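Side-chain contacts in geranyltranstransferase (Agrobacterium tumefaciens, PDB 2H8O), which probably catalyses the head-to-tail condensation of geranyl diphosphate with isopentenyl diphosphate, giving farnesyl diphosphate: residues A112-L117 / I183-A188; G192-G197 / G223-F228; E311-Y316 / A321-A326. One frame throughout, in Å; residues are numbered along the deposited sequence.

Contact 1: A112-L117 / I183-A188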
loop_
_atom_site.group_PDB
_atom_site.type_symbol
_atom_site.label_atom_id
_atom_site.label_comp_id
_atom_site.label_asym_id
_atom_site.label_seq_id
_atom_site.Cartn_x
_atom_site.Cartn_y
_atom_site.Cartn_z
ATOM N N ALA A 112 -13.167 -1.034 7.487
ATOM C CA ALA A 112 -12.029 -0.553 8.281
ATOM C C ALA A 112 -10.782 -0.362 7.416
ATOM O O ALA A 112 -10.068 0.611 7.555
ATOM C CB ALA A 112 -11.731 -1.488 9.462
ATOM N N ALA A 113 -10.522 -1.335 6.550
ATOM C CA ALA A 113 -9.411 -1.249 5.610
ATOM C C ALA A 113 -9.523 -0.012 4.756
ATOM O O ALA A 113 -8.549 0.753 4.604
ATOM C CB ALA A 113 -9.371 -2.458 4.719
ATOM N N LEU A 114 -10.710 0.191 4.190
ATOM C CA LEU A 114 -10.935 1.345 3.320
ATOM C C LEU A 114 -10.758 2.657 4.083
ATOM O O LEU A 114 -10.201 3.641 3.558
ATOM C CB LEU A 114 -12.321 1.264 2.690
ATOM C CG LEU A 114 -12.729 2.425 1.775
ATOM C CD1 LEU A 114 -11.719 2.610 0.614
ATOM C CD2 LEU A 114 -14.148 2.216 1.251
ATOM N N GLU A 115 -11.208 2.676 5.335
ATOM C CA GLU A 115 -11.018 3.852 6.162
ATOM C C GLU A 115 -9.540 4.136 6.451
ATOM O O GLU A 115 -9.101 5.312 6.471
ATOM C CB GLU A 115 -11.841 3.743 7.451
ATOM C CG GLU A 115 -11.941 5.055 8.244
ATOM C CD GLU A 115 -12.602 6.241 7.525
ATOM O OE1 GLU A 115 -13.233 6.078 6.460
ATOM O OE2 GLU A 115 -12.512 7.371 8.036
ATOM N N CYS A 116 -8.757 3.088 6.713
ATOM C CA CYS A 116 -7.322 3.274 6.913
ATOM C C CYS A 116 -6.722 3.941 5.682
ATOM O O CYS A 116 -5.920 4.846 5.785
ATOM C CB CYS A 116 -6.597 1.955 7.144
ATOM S SG CYS A 116 -6.796 1.315 8.804
ATOM N N LEU A 117 -7.127 3.474 4.495
ATOM C CA LEU A 117 -6.588 4.044 3.256
ATOM C C LEU A 117 -7.050 5.509 3.106
ATOM O O LEU A 117 -6.247 6.396 2.797
ATOM C CB LEU A 117 -6.971 3.158 2.064
ATOM C CG LEU A 117 -6.128 3.401 0.794
ATOM C CD1 LEU A 117 -5.970 2.135 -0.059
ATOM C CD2 LEU A 117 -6.675 4.570 0.026
ATOM N N ILE A 183 -7.272 -6.123 -5.718
ATOM C CA ILE A 183 -7.164 -5.530 -7.067
ATOM C C ILE A 183 -8.019 -4.270 -7.144
ATOM O O ILE A 183 -7.552 -3.211 -7.545
ATOM C CB ILE A 183 -7.563 -6.528 -8.192
ATOM C CG1 ILE A 183 -6.673 -7.779 -8.188
ATOM C CG2 ILE A 183 -7.551 -5.840 -9.570
ATOM C CD1 ILE A 183 -7.320 -8.944 -8.939
ATOM N N SER A 184 -9.283 -4.375 -6.744
ATOM C CA SER A 184 -10.210 -3.254 -6.868
ATOM C C SER A 184 -9.731 -2.046 -6.054
ATOM O O SER A 184 -9.790 -0.893 -6.520
ATOM C CB SER A 184 -11.597 -3.699 -6.398
ATOM O OG SER A 184 -12.569 -2.702 -6.586
ATOM N N LEU A 185 -9.259 -2.306 -4.836
ATOM C CA LEU A 185 -8.803 -1.216 -3.974
ATOM C C LEU A 185 -7.513 -0.563 -4.507
ATOM O O LEU A 185 -7.402 0.655 -4.585
ATOM C CB LEU A 185 -8.606 -1.674 -2.532
ATOM C CG LEU A 185 -8.268 -0.542 -1.559
ATOM C CD1 LEU A 185 -9.281 0.624 -1.647
ATOM C CD2 LEU A 185 -8.148 -1.087 -0.129
ATOM N N ALA A 186 -6.582 -1.390 -4.960
ATOM C CA ALA A 186 -5.322 -0.904 -5.505
ATOM C C ALA A 186 -5.550 -0.066 -6.763
ATOM O O ALA A 186 -4.901 0.984 -6.927
ATOM C CB ALA A 186 -4.378 -2.079 -5.789
ATOM N N ARG A 187 -6.478 -0.512 -7.618
ATOM C CA ARG A 187 -6.785 0.231 -8.838
ATOM C C ARG A 187 -7.467 1.535 -8.494
ATOM O O ARG A 187 -7.145 2.564 -9.076
ATOM C CB ARG A 187 -7.643 -0.587 -9.810
ATOM C CG ARG A 187 -6.951 -1.857 -10.272
ATOM C CD ARG A 187 -6.203 -1.759 -11.580
ATOM N NE ARG A 187 -5.483 -3.023 -11.750
ATOM C CZ ARG A 187 -5.923 -4.088 -12.405
ATOM N NH1 ARG A 187 -7.067 -4.059 -13.068
ATOM N NH2 ARG A 187 -5.168 -5.186 -12.435
ATOM N N ALA A 188 -8.387 1.498 -7.527
ATOM C CA ALA A 188 -9.107 2.711 -7.109
ATOM C C ALA A 188 -8.202 3.719 -6.413
ATOM O O ALA A 188 -8.473 4.931 -6.451
ATOM C CB ALA A 188 -10.258 2.366 -6.174
#
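Within the helical core of the prenyl synthase fold, Leu185 of helix 175-189 packs against Leu114 and Leu117, two residues spaced three apart on helix 104-125. The backbones stay well separated, with 8.0 Å from Leu114 CA to Leu185 CA, and leucine branches fill the distance between them. The contact illustrates how one side chain can serve two neighbours in different ways. Leu117 and Leu185 reach toward each other tip to tip. The CD1 methyl of Leu117 sits against the isopropyl end of its partner, 3.8 Å from Leu185 CG and 3.9 Å from Leu185 CD2, so the branch point and its methyls all take part. The chi2 angle of Leu117, 149°, lies about 30° from a staggered value. Leu114 instead crosses Leu185 at a slant, and its share is a single methyl pair, Leu114 CD1 to Leu185 CD1 at 3.9 Å. Leu185 has CG anti to its backbone N (chi1 -174°), which carries both methyls out toward helix 104-125. No hydrogen bond spans the two segments, and the association is purely apolar.

Other helices close in around these leucines. Ile166 of helix 148-167 touches Leu185 and Leu159 touches Leu117, while Phe228 and Ala229 of helix 211-237 lie on Leu185 and Leu114 respectively. A further face of helix 175-189 meets the second subunit, where Arg187 NE forms a salt bridge with Asp164 of that other chain. Within the helix itself, Ile183 CG2 lies 3.7 Å above the guanidinium plane of Arg187, over its centre. Buried leucines interlocking between neighbouring helices in this way are characteristic of the all-helical isoprenoid synthase fold.

Contact 2: G192-G197 / G223-F228; sequences GGMAGG and GALLRF
Met194 lays its thioether against Leu225, with SD 3.9 Å from Leu225 CD1, and the two side chains cross at a slant rather than end on. The methionine is extended as far as its sulfur, CG being anti to the backbone N, and then bends at chi3 (68°), which swings CE away from Leu225. The sulfur itself therefore does the touching. Leu117, Tyr120 and Ser121 of helix 104-125 also pack on Met194, so its side chain lies between helices 104-125 and 211-237.

Beside this pair the backbones draw close at Gly193 and Ala224. Gly193 CA comes within 4.4 Å of Ala224 CB, and the corresponding CA atoms are 5.9 Å apart. Gly193 is the N-cap of helix 194-206, and its backbone angles (-140°/-132°) are of a kind that glycine accepts far more readily than other residues.

The polar part of the contact runs through one water. It donates to Gly192 O at 3.0 Å and accepts from Arg227 NH2, also at 3.0 Å, lying in the plane of the guanidinium at its edge. Arg227 folds back over its own helix, a bend at chi3 helping to place one guanidinium face above Ala224 CA, at 4.1 Å. Two charges lie nearby: Arg248, of like sign, and Asp65 of the second subunit, in a long, weak ion pair.

The chemistry is thus divided. Thioether, methyl and glycine surfaces meet without a direct hydrogen bond, while the water gives the buried Gly192 O a donor and takes one N-H of Arg227 NH2, so that these two polar groups are linked across the contact without touching; it may also slightly ease the arginine's charge beside Arg248.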
loop_
_atom_site.group_PDB
_atom_site.type_symbol
_atom_site.label_atom_id
_atom_site.label_comp_id
_atom_site.label_asym_id
_atom_site.label_seq_id
_atom_site.Cartn_x
_atom_site.Cartn_y
_atom_site.Cartn_z
ATOM N N GLY A 192 -3.964 5.064 -11.346
ATOM C CA GLY A 192 -5.196 5.253 -12.153
ATOM C C GLY A 192 -6.439 5.591 -11.346
ATOM O O GLY A 192 -7.554 5.505 -11.844
ATOM N N GLY A 193 -6.237 5.933 -10.081
ATOM C CA GLY A 193 -7.301 6.267 -9.149
ATOM C C GLY A 193 -6.867 7.443 -8.277
ATOM O O GLY A 193 -6.297 8.417 -8.769
ATOM N N MET A 194 -7.064 7.297 -6.969
ATOM C CA MET A 194 -6.940 8.402 -6.015
ATOM C C MET A 194 -5.599 9.150 -6.134
ATOM O O MET A 194 -5.584 10.374 -6.271
ATOM C CB MET A 194 -7.122 7.895 -4.583
ATOM C CG MET A 194 -7.226 8.956 -3.511
ATOM S SD MET A 194 -7.032 8.256 -1.813
ATOM C CE MET A 194 -5.249 7.775 -1.888
ATOM N N ALA A 195 -4.490 8.413 -6.080
ATOM C CA ALA A 195 -3.161 9.038 -6.089
ATOM C C ALA A 195 -2.932 9.809 -7.381
ATOM O O ALA A 195 -2.402 10.922 -7.386
ATOM C CB ALA A 195 -2.030 8.007 -5.852
ATOM N N GLY A 196 -3.348 9.210 -8.494
ATOM C CA GLY A 196 -3.277 9.894 -9.786
ATOM C C GLY A 196 -4.126 11.141 -9.815
ATOM O O GLY A 196 -3.739 12.169 -10.398
ATOM N N GLY A 197 -5.311 11.058 -9.220
ATOM C CA GLY A 197 -6.185 12.231 -9.111
ATOM C C GLY A 197 -5.564 13.357 -8.325
ATOM O O GLY A 197 -5.714 14.525 -8.676
ATOM N N GLY A 223 -13.920 10.291 -6.462
ATOM C CA GLY A 223 -14.925 9.322 -6.868
ATOM C C GLY A 223 -14.525 7.868 -6.665
ATOM O O GLY A 223 -15.363 7.033 -6.341
ATOM N N ALA A 224 -13.249 7.546 -6.895
ATOM C CA ALA A 224 -12.837 6.145 -7.024
ATOM C C ALA A 224 -13.031 5.366 -5.706
ATOM O O ALA A 224 -13.496 4.237 -5.729
ATOM C CB ALA A 224 -11.385 6.033 -7.519
ATOM N N LEU A 225 -12.704 5.976 -4.570
ATOM C CA LEU A 225 -12.882 5.297 -3.272
ATOM C C LEU A 225 -14.358 5.081 -2.947
ATOM O O LEU A 225 -14.703 4.100 -2.309
ATOM C CB LEU A 225 -12.231 6.043 -2.097
ATOM C CG LEU A 225 -10.712 6.072 -2.087
ATOM C CD1 LEU A 225 -10.231 6.369 -0.677
ATOM C CD2 LEU A 225 -10.094 4.761 -2.571
ATOM N N LEU A 226 -15.209 6.013 -3.379
ATOM C CA LEU A 226 -16.673 5.896 -3.147
ATOM C C LEU A 226 -17.293 4.823 -4.056
ATOM O O LEU A 226 -18.136 4.038 -3.625
ATOM C CB LEU A 226 -17.352 7.265 -3.258
ATOM C CG LEU A 226 -16.931 8.278 -2.181
ATOM C CD1 LEU A 226 -17.301 9.710 -2.616
ATOM C CD2 LEU A 226 -17.529 7.917 -0.801
ATOM N N ARG A 227 -16.843 4.768 -5.304
ATOM C CA ARG A 227 -17.157 3.681 -6.221
ATOM C C ARG A 227 -16.771 2.322 -5.626
ATOM O O ARG A 227 -17.584 1.394 -5.553
ATOM C CB ARG A 227 -16.439 3.931 -7.564
ATOM C CG ARG A 227 -16.631 2.848 -8.602
ATOM C CD ARG A 227 -15.617 3.015 -9.747
ATOM N NE ARG A 227 -14.290 2.534 -9.355
ATOM C CZ ARG A 227 -13.125 3.007 -9.788
ATOM N NH1 ARG A 227 -13.066 4.052 -10.607
ATOM N NH2 ARG A 227 -12.001 2.453 -9.350
ATOM N N PHE A 228 -15.519 2.225 -5.191
ATOM C CA PHE A 228 -15.017 1.017 -4.577
ATOM C C PHE A 228 -15.881 0.636 -3.358
ATOM O O PHE A 228 -16.202 -0.538 -3.169
ATOM C CB PHE A 228 -13.557 1.179 -4.142
ATOM C CG PHE A 228 -13.091 0.063 -3.251
ATOM C CD1 PHE A 228 -12.595 -1.121 -3.781
ATOM C CD2 PHE A 228 -13.203 0.173 -1.878
ATOM C CE1 PHE A 228 -12.223 -2.165 -2.949
ATOM C CE2 PHE A 228 -12.835 -0.874 -1.035
ATOM C CZ PHE A 228 -12.347 -2.040 -1.565
HETATM O O HOH W 1 -9.960 4.063 -10.874
#

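Contact 3: E311-Y316 / A321-A326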
loop_
_atom_site.group_PDB
_atom_site.type_symbol
_atom_site.label_atom_id
_atom_site.label_comp_id
_atom_site.label_asym_id
_atom_site.label_seq_id
_atom_site.Cartn_x
_atom_site.Cartn_y
_atom_site.Cartn_z
ATOM N N GLU A 311 -32.955 5.020 -8.721
ATOM C CA GLU A 311 -33.485 4.112 -9.716
ATOM C C GLU A 311 -32.624 2.843 -9.821
ATOM O O GLU A 311 -33.151 1.749 -10.051
ATOM C CB GLU A 311 -33.596 4.828 -11.069
ATOM C CG GLU A 311 -34.500 4.160 -12.056
ATOM C CD GLU A 311 -34.804 5.038 -13.292
ATOM O OE1 GLU A 311 -35.233 4.482 -14.330
ATOM O OE2 GLU A 311 -34.598 6.280 -13.239
ATOM N N LEU A 312 -31.307 2.981 -9.645
ATOM C CA LEU A 312 -30.418 1.829 -9.722
ATOM C C LEU A 312 -30.741 0.792 -8.676
ATOM O O LEU A 312 -30.572 -0.389 -8.912
ATOM C CB LEU A 312 -28.943 2.235 -9.586
ATOM C CG LEU A 312 -28.329 2.879 -10.819
ATOM C CD1 LEU A 312 -27.024 3.628 -10.478
ATOM C CD2 LEU A 312 -28.084 1.809 -11.892
ATOM N N LEU A 313 -31.195 1.235 -7.504
ATOM C CA LEU A 313 -31.464 0.302 -6.419
ATOM C C LEU A 313 -32.933 -0.063 -6.268
ATOM O O LEU A 313 -33.294 -0.782 -5.329
ATOM C CB LEU A 313 -30.953 0.887 -5.101
ATOM C CG LEU A 313 -29.449 1.146 -5.059
ATOM C CD1 LEU A 313 -28.997 1.439 -3.601
ATOM C CD2 LEU A 313 -28.611 0.010 -5.683
ATOM N N ALA A 314 -33.764 0.407 -7.194
ATOM C CA ALA A 314 -35.191 0.112 -7.196
ATOM C C ALA A 314 -35.487 -1.371 -7.040
ATOM O O ALA A 314 -36.411 -1.731 -6.300
ATOM C CB ALA A 314 -35.833 0.631 -8.485
ATOM N N PRO A 315 -34.731 -2.243 -7.734
ATOM C CA PRO A 315 -35.105 -3.664 -7.662
ATOM C C PRO A 315 -35.037 -4.299 -6.269
ATOM O O PRO A 315 -35.649 -5.348 -6.053
ATOM C CB PRO A 315 -34.096 -4.342 -8.599
ATOM C CG PRO A 315 -33.662 -3.272 -9.520
ATOM C CD PRO A 315 -33.602 -2.041 -8.660
ATOM N N TYR A 316 -34.313 -3.678 -5.339
ATOM C CA TYR A 316 -34.188 -4.201 -3.978
ATOM C C TYR A 316 -35.287 -3.731 -3.034
ATOM O O TYR A 316 -35.314 -4.164 -1.885
ATOM C CB TYR A 316 -32.815 -3.843 -3.391
ATOM C CG TYR A 316 -31.700 -4.375 -4.238
ATOM C CD1 TYR A 316 -31.255 -5.689 -4.107
ATOM C CD2 TYR A 316 -31.106 -3.569 -5.201
ATOM C CE1 TYR A 316 -30.233 -6.182 -4.925
ATOM C CE2 TYR A 316 -30.100 -4.051 -6.010
ATOM C CZ TYR A 316 -29.675 -5.358 -5.875
ATOM O OH TYR A 316 -28.668 -5.794 -6.707
ATOM N N ALA A 321 -33.548 1.354 1.186
ATOM C CA ALA A 321 -33.890 2.655 1.779
ATOM C C ALA A 321 -32.701 3.388 2.398
ATOM O O ALA A 321 -32.576 4.604 2.241
ATOM C CB ALA A 321 -34.985 2.485 2.848
ATOM N N ILE A 322 -31.855 2.648 3.105
ATOM C CA ILE A 322 -30.691 3.244 3.775
ATOM C C ILE A 322 -29.693 3.822 2.783
ATOM O O ILE A 322 -29.202 4.935 2.961
ATOM C CB ILE A 322 -29.996 2.218 4.696
ATOM C CG1 ILE A 322 -30.881 1.984 5.924
ATOM C CG2 ILE A 322 -28.619 2.693 5.107
ATOM C CD1 ILE A 322 -30.429 0.877 6.783
ATOM N N LEU A 323 -29.378 3.068 1.743
ATOM C CA LEU A 323 -28.455 3.572 0.715
ATOM C C LEU A 323 -29.060 4.705 -0.090
ATOM O O LEU A 323 -28.358 5.637 -0.469
ATOM C CB LEU A 323 -27.995 2.459 -0.209
ATOM C CG LEU A 323 -26.900 1.582 0.391
ATOM C CD1 LEU A 323 -26.695 0.331 -0.466
ATOM C CD2 LEU A 323 -25.580 2.363 0.587
ATOM N N ILE A 324 -30.355 4.626 -0.366
ATOM C CA ILE A 324 -31.035 5.722 -1.072
ATOM C C ILE A 324 -31.018 6.992 -0.206
ATOM O O ILE A 324 -30.778 8.086 -0.721
ATOM C CB ILE A 324 -32.448 5.311 -1.503
ATOM C CG1 ILE A 324 -32.323 4.307 -2.650
ATOM C CG2 ILE A 324 -33.286 6.529 -1.936
ATOM C CD1 ILE A 324 -33.620 3.680 -3.049
ATOM N N ALA A 325 -31.202 6.834 1.105
ATOM C CA ALA A 325 -31.123 7.957 2.055
ATOM C C ALA A 325 -29.723 8.571 2.065
ATOM O O ALA A 325 -29.577 9.784 2.198
ATOM C CB ALA A 325 -31.517 7.518 3.446
ATOM N N ALA A 326 -28.699 7.731 1.931
ATOM C CA ALA A 326 -27.329 8.223 1.853
ATOM C C ALA A 326 -27.159 9.107 0.623
ATOM O O ALA A 326 -26.564 10.171 0.706
ATOM C CB ALA A 326 -26.342 7.071 1.825
#
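Leu313 and Leu323 form the tight part of this contact, their side chains crossing at about a right angle. The CD1 methyl of Leu313 presses on the base of the other leucine, 3.7 Å from Leu323 CB, and also meets Leu323 CD1 at 4.0 Å. One methyl therefore touches both the root and one branch of its neighbour. In Leu313 the branch point CG lies anti to the carbonyl carbon (chi1 -61°), which projects CD1 across toward helix 321-331. Both leucines are buried, and Leu313 gives up the most surface of any residue here.

On the looser side stands Ile324. Its CD1 comes no nearer than 4.4 Å to Leu313 CB, and the residue remains partly exposed. On the other segment Glu311, Ala314 and Pro315 are all exposed, and the CB atoms of Glu311 and Ala314 point away from helix 321-331. Leu313 is the first residue to leave helical geometry after helix 295-312, and a short 3-10 turn follows, with Tyr316 N bonded to Leu313 O at 3.1 Å. The two segments are joined by apolar contact alone, which makes this a simple instance of two consecutive helices joined by a short turn, with a leucine at the end of the first packing on the second.

Helix 241-267 backs the pair, since Phe250 touches both Leu313 and Leu323. The same helix ties down the helix end and the turn after it through polar bonds, Leu312 O to Arg246 and Tyr316 OH to Glu243. Helix 321-331 is flanked in addition by helices 34-57 and 88-99: Ile322 packs on Arg42 and Phe91, and Ala326 on Phe39 and Phe91.

Followed from the N terminus, the three contacts close in series, none nesting in or crossing another. Contact 1 opens on helix 104-125 and closes a long excursion, through the small two-stranded hairpin and helix 148-167, on helix 175-189. Contact 2 opens a few residues later and returns on helix 211-237. These two adjoin: Ala188 O probably accepts a hydrogen bond from Met194 N, and Phe228 packs on Ser184 and Leu185. Both also border the second subunit, so they join the chain's core to the dimer interface. Contact 3 closes only a short turn near the C terminus, its centre about 23 Å from those of the others.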